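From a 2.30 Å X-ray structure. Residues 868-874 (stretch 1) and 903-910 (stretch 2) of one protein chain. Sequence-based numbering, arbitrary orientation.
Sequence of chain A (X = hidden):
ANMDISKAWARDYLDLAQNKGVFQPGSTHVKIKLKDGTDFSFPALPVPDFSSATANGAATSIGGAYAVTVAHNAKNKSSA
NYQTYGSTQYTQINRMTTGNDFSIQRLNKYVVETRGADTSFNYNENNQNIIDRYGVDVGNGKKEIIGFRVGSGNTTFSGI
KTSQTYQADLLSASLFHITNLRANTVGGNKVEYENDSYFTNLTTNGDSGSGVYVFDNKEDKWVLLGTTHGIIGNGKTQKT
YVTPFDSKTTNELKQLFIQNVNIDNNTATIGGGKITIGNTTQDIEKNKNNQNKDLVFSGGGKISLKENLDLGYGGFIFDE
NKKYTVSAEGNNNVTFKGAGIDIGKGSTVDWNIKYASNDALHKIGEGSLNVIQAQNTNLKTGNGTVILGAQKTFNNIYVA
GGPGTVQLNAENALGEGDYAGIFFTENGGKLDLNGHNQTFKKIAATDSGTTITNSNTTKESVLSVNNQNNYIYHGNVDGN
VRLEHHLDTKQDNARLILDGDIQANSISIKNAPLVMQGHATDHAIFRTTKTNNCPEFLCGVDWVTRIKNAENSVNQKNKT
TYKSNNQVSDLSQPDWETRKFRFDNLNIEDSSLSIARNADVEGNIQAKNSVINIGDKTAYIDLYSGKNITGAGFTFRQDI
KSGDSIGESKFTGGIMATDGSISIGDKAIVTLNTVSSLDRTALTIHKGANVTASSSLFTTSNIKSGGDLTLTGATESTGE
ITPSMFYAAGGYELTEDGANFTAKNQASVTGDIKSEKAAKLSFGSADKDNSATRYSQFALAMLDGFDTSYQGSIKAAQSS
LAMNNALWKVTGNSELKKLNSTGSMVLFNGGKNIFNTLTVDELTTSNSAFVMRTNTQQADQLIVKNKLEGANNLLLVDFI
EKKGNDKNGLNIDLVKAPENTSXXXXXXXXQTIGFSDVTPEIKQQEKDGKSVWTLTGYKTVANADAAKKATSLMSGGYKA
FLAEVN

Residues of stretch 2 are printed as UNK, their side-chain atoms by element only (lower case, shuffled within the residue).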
ATOM      1  N   LEU A 868     -27.022  15.863  43.583  1.00165.92           N
ATOM      2  CA  LEU A 868     -26.082  16.775  42.934  1.00167.59           C
ATOM      3  C   LEU A 868     -26.640  17.302  41.616  1.00163.92           C
ATOM      4  O   LEU A 868     -26.541  16.644  40.584  1.00164.21           O
ATOM      5  CB  LEU A 868     -24.725  16.108  42.697  1.00169.43           C
ATOM      6  CG  LEU A 868     -23.698  17.011  42.002  1.00164.96           C
ATOM      7  CD1 LEU A 868     -23.523  18.317  42.764  1.00162.72           C
ATOM      8  CD2 LEU A 868     -22.365  16.304  41.839  1.00166.34           C
ATOM      9  N   GLU A 869     -27.230  18.493  41.664  1.00117.39           N
ATOM     10  CA  GLU A 869     -27.809  19.120  40.479  1.00114.98           C
ATOM     11  C   GLU A 869     -27.108  20.440  40.164  1.00115.97           C
ATOM     12  O   GLU A 869     -26.043  20.721  40.715  1.00118.21           O
ATOM     13  CB  GLU A 869     -29.312  19.336  40.668  1.00113.88           C
ATOM     14  CG  GLU A 869     -30.157  18.069  40.561  1.00113.95           C
ATOM     15  CD  GLU A 869     -29.927  17.090  41.698  1.00113.60           C
ATOM     16  OE1 GLU A 869     -30.341  15.923  41.571  1.00112.39           O
ATOM     17  OE2 GLU A 869     -29.338  17.481  42.725  1.00116.86           O
ATOM     18  N   GLY A 870     -27.699  21.245  39.282  1.00114.41           N
ATOM     19  CA  GLY A 870     -27.037  22.443  38.788  1.00115.01           C
ATOM     20  C   GLY A 870     -27.844  23.730  38.824  1.00115.06           C
ATOM     21  O   GLY A 870     -28.928  23.778  39.400  1.00115.00           O
ATOM     22  N   ALA A 871     -27.304  24.776  38.199  1.00122.29           N
ATOM     23  CA  ALA A 871     -27.914  26.108  38.220  1.00124.13           C
ATOM     24  C   ALA A 871     -28.903  26.321  37.066  1.00123.03           C
ATOM     25  O   ALA A 871     -28.763  25.719  36.001  1.00119.53           O
ATOM     26  CB  ALA A 871     -26.828  27.179  38.190  1.00119.61           C
ATOM     27  N   ASN A 872     -29.906  27.166  37.322  1.00124.93           N
ATOM     28  CA  ASN A 872     -30.986  27.525  36.386  1.00123.08           C
ATOM     29  C   ASN A 872     -32.039  26.432  36.178  1.00123.85           C
ATOM     30  O   ASN A 872     -32.987  26.331  36.955  1.00128.56           O
ATOM     31  CB  ASN A 872     -30.416  27.943  35.026  1.00122.94           C
ATOM     32  CG  ASN A 872     -30.649  29.409  34.725  1.00127.94           C
ATOM     33  OD1 ASN A 872     -31.711  29.791  34.234  1.00132.71           O
ATOM     34  ND2 ASN A 872     -29.656  30.241  35.019  1.00124.34           N
ATOM     35  N   ASN A 873     -31.880  25.644  35.117  1.00133.02           N
ATOM     36  CA  ASN A 873     -32.805  24.558  34.766  1.00130.57           C
ATOM     37  C   ASN A 873     -34.242  25.004  34.501  1.00131.22           C
ATOM     38  O   ASN A 873     -34.557  26.192  34.560  1.00136.38           O
ATOM     39  CB  ASN A 873     -32.810  23.481  35.854  1.00130.83           C
ATOM     40  CG  ASN A 873     -31.446  22.854  36.061  1.00129.70           C
ATOM     41  OD1 ASN A 873     -30.507  23.127  35.317  1.00129.92           O
ATOM     42  ND2 ASN A 873     -31.333  22.004  37.071  1.00132.24           N
ATOM     43  N   LEU A 874     -35.104  24.032  34.208  1.00105.22           N
ATOM     44  CA  LEU A 874     -36.503  24.294  33.866  1.00108.25           C
ATOM     45  C   LEU A 874     -37.360  23.031  33.891  1.00104.60           C
ATOM     46  O   LEU A 874     -37.506  22.365  32.870  1.00 99.99           O
ATOM     47  CB  LEU A 874     -36.609  24.934  32.478  1.00103.59           C
ATOM     48  CG  LEU A 874     -36.918  26.429  32.436  1.00108.65           C
ATOM     49  CD1 LEU A 874     -37.514  26.810  31.089  1.00107.01           C
ATOM     50  CD2 LEU A 874     -37.839  26.827  33.588  1.00110.14           C
ATOM     51  N   UNK A 903     -32.308  23.176  46.292  1.00145.21           N
ATOM     52  CA  UNK A 903     -33.689  23.201  45.837  1.00142.45           C
ATOM     53  C   UNK A 903     -33.816  24.078  44.603  1.00141.96           C
ATOM     54  O   UNK A 903     -34.546  23.756  43.668  1.00137.69           O
ATOM     55  c   UNK A 903     -36.076  23.711  46.590  1.00138.28           C
ATOM     56  c   UNK A 903     -36.684  22.300  48.583  1.00139.58           C
ATOM     57  c   UNK A 903     -36.743  22.432  47.063  1.00139.10           C
ATOM     58  c   UNK A 903     -34.603  23.717  46.943  1.00143.28           C
ATOM     59  n   UNK A 903     -37.262  21.010  49.058  1.00134.93           N
ATOM     60  N   UNK A 904     -33.085  25.186  44.601  1.00163.19           N
ATOM     61  CA  UNK A 904     -33.078  26.111  43.478  1.00168.36           C
ATOM     62  C   UNK A 904     -32.328  25.531  42.281  1.00174.22           C
ATOM     63  O   UNK A 904     -31.538  26.221  41.627  1.00173.49           O
ATOM     64  c   UNK A 904     -32.450  27.438  43.894  1.00166.25           C
ATOM     65  o   UNK A 904     -30.551  26.249  44.676  1.00167.14           O
ATOM     66  o   UNK A 904     -31.074  28.105  45.720  1.00163.48           O
ATOM     67  c   UNK A 904     -31.270  27.255  44.825  1.00168.22           C
ATOM     68  N   UNK A 905     -32.577  24.256  42.003  1.00133.94           N
ATOM     69  CA  UNK A 905     -32.001  23.579  40.854  1.00128.68           C
ATOM     70  C   UNK A 905     -33.070  23.438  39.775  1.00125.03           C
ATOM     71  O   UNK A 905     -32.920  22.665  38.837  1.00125.61           O
ATOM     72  c   UNK A 905     -32.507  21.342  41.871  1.00126.61           C
ATOM     73  c   UNK A 905     -30.257  22.382  42.194  1.00124.27           C
ATOM     74  c   UNK A 905     -31.432  22.207  41.240  1.00125.30           C
ATOM     75  N   UNK A 906     -34.157  24.190  39.947  1.00120.36           N
ATOM     76  CA  UNK A 906     -35.195  24.376  38.934  1.00120.79           C
ATOM     77  C   UNK A 906     -35.838  25.745  39.160  1.00125.77           C
ATOM     78  O   UNK A 906     -37.050  25.844  39.336  1.00121.40           O
ATOM     79  c   UNK A 906     -34.663  19.333  38.388  1.00117.86           C
ATOM     80  c   UNK A 906     -36.252  23.267  38.994  1.00117.41           C
ATOM     81  c   UNK A 906     -34.878  19.804  39.665  1.00115.05           C
ATOM     82  c   UNK A 906     -35.701  21.887  38.779  1.00114.29           C
ATOM     83  c   UNK A 906     -35.475  21.405  37.503  1.00118.72           C
ATOM     84  c   UNK A 906     -35.392  21.074  39.854  1.00112.91           C
ATOM     85  c   UNK A 906     -34.961  20.134  37.303  1.00116.50           C
ATOM     86  N   UNK A 907     -35.005  26.788  39.142  1.00143.67           N
ATOM     87  CA  UNK A 907     -35.371  28.148  39.556  1.00147.74           C
ATOM     88  C   UNK A 907     -36.695  28.665  38.983  1.00151.09           C
ATOM     89  O   UNK A 907     -37.134  28.240  37.912  1.00145.76           O
ATOM     90  c   UNK A 907     -33.323  31.474  39.356  1.00135.07           C
ATOM     91  c   UNK A 907     -33.484  32.824  40.040  1.00130.48           C
ATOM     92  c   UNK A 907     -34.295  30.454  39.930  1.00145.35           C
ATOM     93  n   UNK A 907     -32.518  33.830  39.525  1.00129.81           N
ATOM     94  c   UNK A 907     -34.244  29.122  39.183  1.00142.14           C
ATOM     95  N   UNK A 908     -37.317  29.592  39.711  1.00140.76           N
ATOM     96  CA  UNK A 908     -38.626  30.136  39.347  1.00141.79           C
ATOM     97  C   UNK A 908     -38.558  31.151  38.206  1.00141.90           C
ATOM     98  O   UNK A 908     -38.214  32.320  38.410  1.00132.99           O
ATOM     99  o   UNK A 908     -39.251  29.931  41.688  1.00138.65           O
ATOM    100  c   UNK A 908     -39.307  30.807  40.555  1.00139.87           C
ATOM    101  c   UNK A 908     -40.761  31.129  40.234  1.00134.52           C
ATOM    102  N   UNK A 909     -38.900  30.688  37.007  1.00162.86           N
ATOM    103  CA  UNK A 909     -38.957  31.536  35.823  1.00161.66           C
ATOM    104  C   UNK A 909     -40.401  31.667  35.343  1.00162.72           C
ATOM    105  O   UNK A 909     -40.949  30.737  34.748  1.00159.96           O
ATOM    106  o   UNK A 909     -34.628  31.517  35.876  1.00140.39           O
ATOM    107  c   UNK A 909     -36.679  30.552  35.144  1.00152.03           C
ATOM    108  o   UNK A 909     -36.153  32.877  35.068  1.00149.63           O
ATOM    109  c   UNK A 909     -35.756  31.734  35.380  1.00147.89           C
ATOM    110  c   UNK A 909     -38.079  30.964  34.705  1.00155.54           C
ATOM    111  N   UNK A 910     -41.017  32.816  35.605  1.00159.01           N
ATOM    112  CA  UNK A 910     -42.411  33.029  35.226  1.00161.14           C
ATOM    113  C   UNK A 910     -42.548  33.364  33.740  1.00157.83           C
ATOM    114  O   UNK A 910     -42.975  34.461  33.375  1.00152.87           O
ATOM    115  c   UNK A 910     -43.144  33.733  37.528  1.00148.78           C
ATOM    116  c   UNK A 910     -43.063  34.147  36.067  1.00157.10           C
ATOM    117  o   UNK A 910     -42.292  35.350  35.957  1.00159.47           O
TER

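Position 903 carries five side-chain atoms, four carbons in a row ending in a nitrogen. An unbranched chain closed by nitrogen is lysine. The side chain of Lys903 makes no contact with stretch 1, and its terminal nitrogen is hydrogen-bonded elsewhere in the structure.

Position 904 has two carbons, the second bearing two oxygens: a carboxylate one carbon from CA. The chain length fits aspartate, and asparagine is excluded if the element labels are accepted. The side chain of Asp904 stays beyond contact distance; its backbone O lies 4.2 Å from Gly870 O.

Position 905 shows three carbons, one bonded to CA and carrying the other two. Branching at CB without a heteroatom identifies valine. In Val905, CG1 lies 3.5 Å from Glu869 CB and 3.4 Å from Gly870 O, while its CA approaches Gly870 O at 3.4 Å in a CA-H...O contact with an angle at H of 138°. At Gly870, the absence of a side chain leaves the backbone as the whole of its surface.

Position 906 has seven carbons, one linking CA to a six-membered ring. With no oxygen on the ring, this is phenylalanine. The CA-to-CB bond of Phe906 points away from stretch 1, yet CD1 lies 3.8 Å from Asn873 CB. Leu874 N sits at the ring edge, 4.2 Å from CD1.

Position 907 repeats the pattern of four carbons in a row and a terminal nitrogen, hence lysine. All four chi angles of Lys907 are t, so the chain is extended, and its end leads away from stretch 1. Its backbone N donates to Asn872 O at 3.0 Å, with an N-H...O angle of 139°.

Position 908 has one carbon carrying an oxygen and a carbon, the signature of threonine. The CA-to-CB bond of Thr908 points away from stretch 1, and its side chain makes no contact there.

Position 909 contains three carbons, the third with two oxygens. One methylene longer than Asp904, it is glutamate. The CA-to-CB bond of Glu909 points toward stretch 1, and its CG lies 4.2 Å from Leu874 CD2.

Position 910 again has a carbon bearing one oxygen and one carbon: threonine. Thr910 is out of reach.

The contact buries 432 Å² in total, without regular strand pairing. Its one assigned hydrogen bond, Lys907 N to Asn872 O, ties the backbones together next to the closer pair Asn873 and Phe906, whose CA atoms are 4.8 Å apart. Around that anchor, Val905 packs against Glu869 and Gly870, Phe906 against Asn873, and Glu909 against Leu874.

Stretch 2, residues 903-910: KDVFKTET
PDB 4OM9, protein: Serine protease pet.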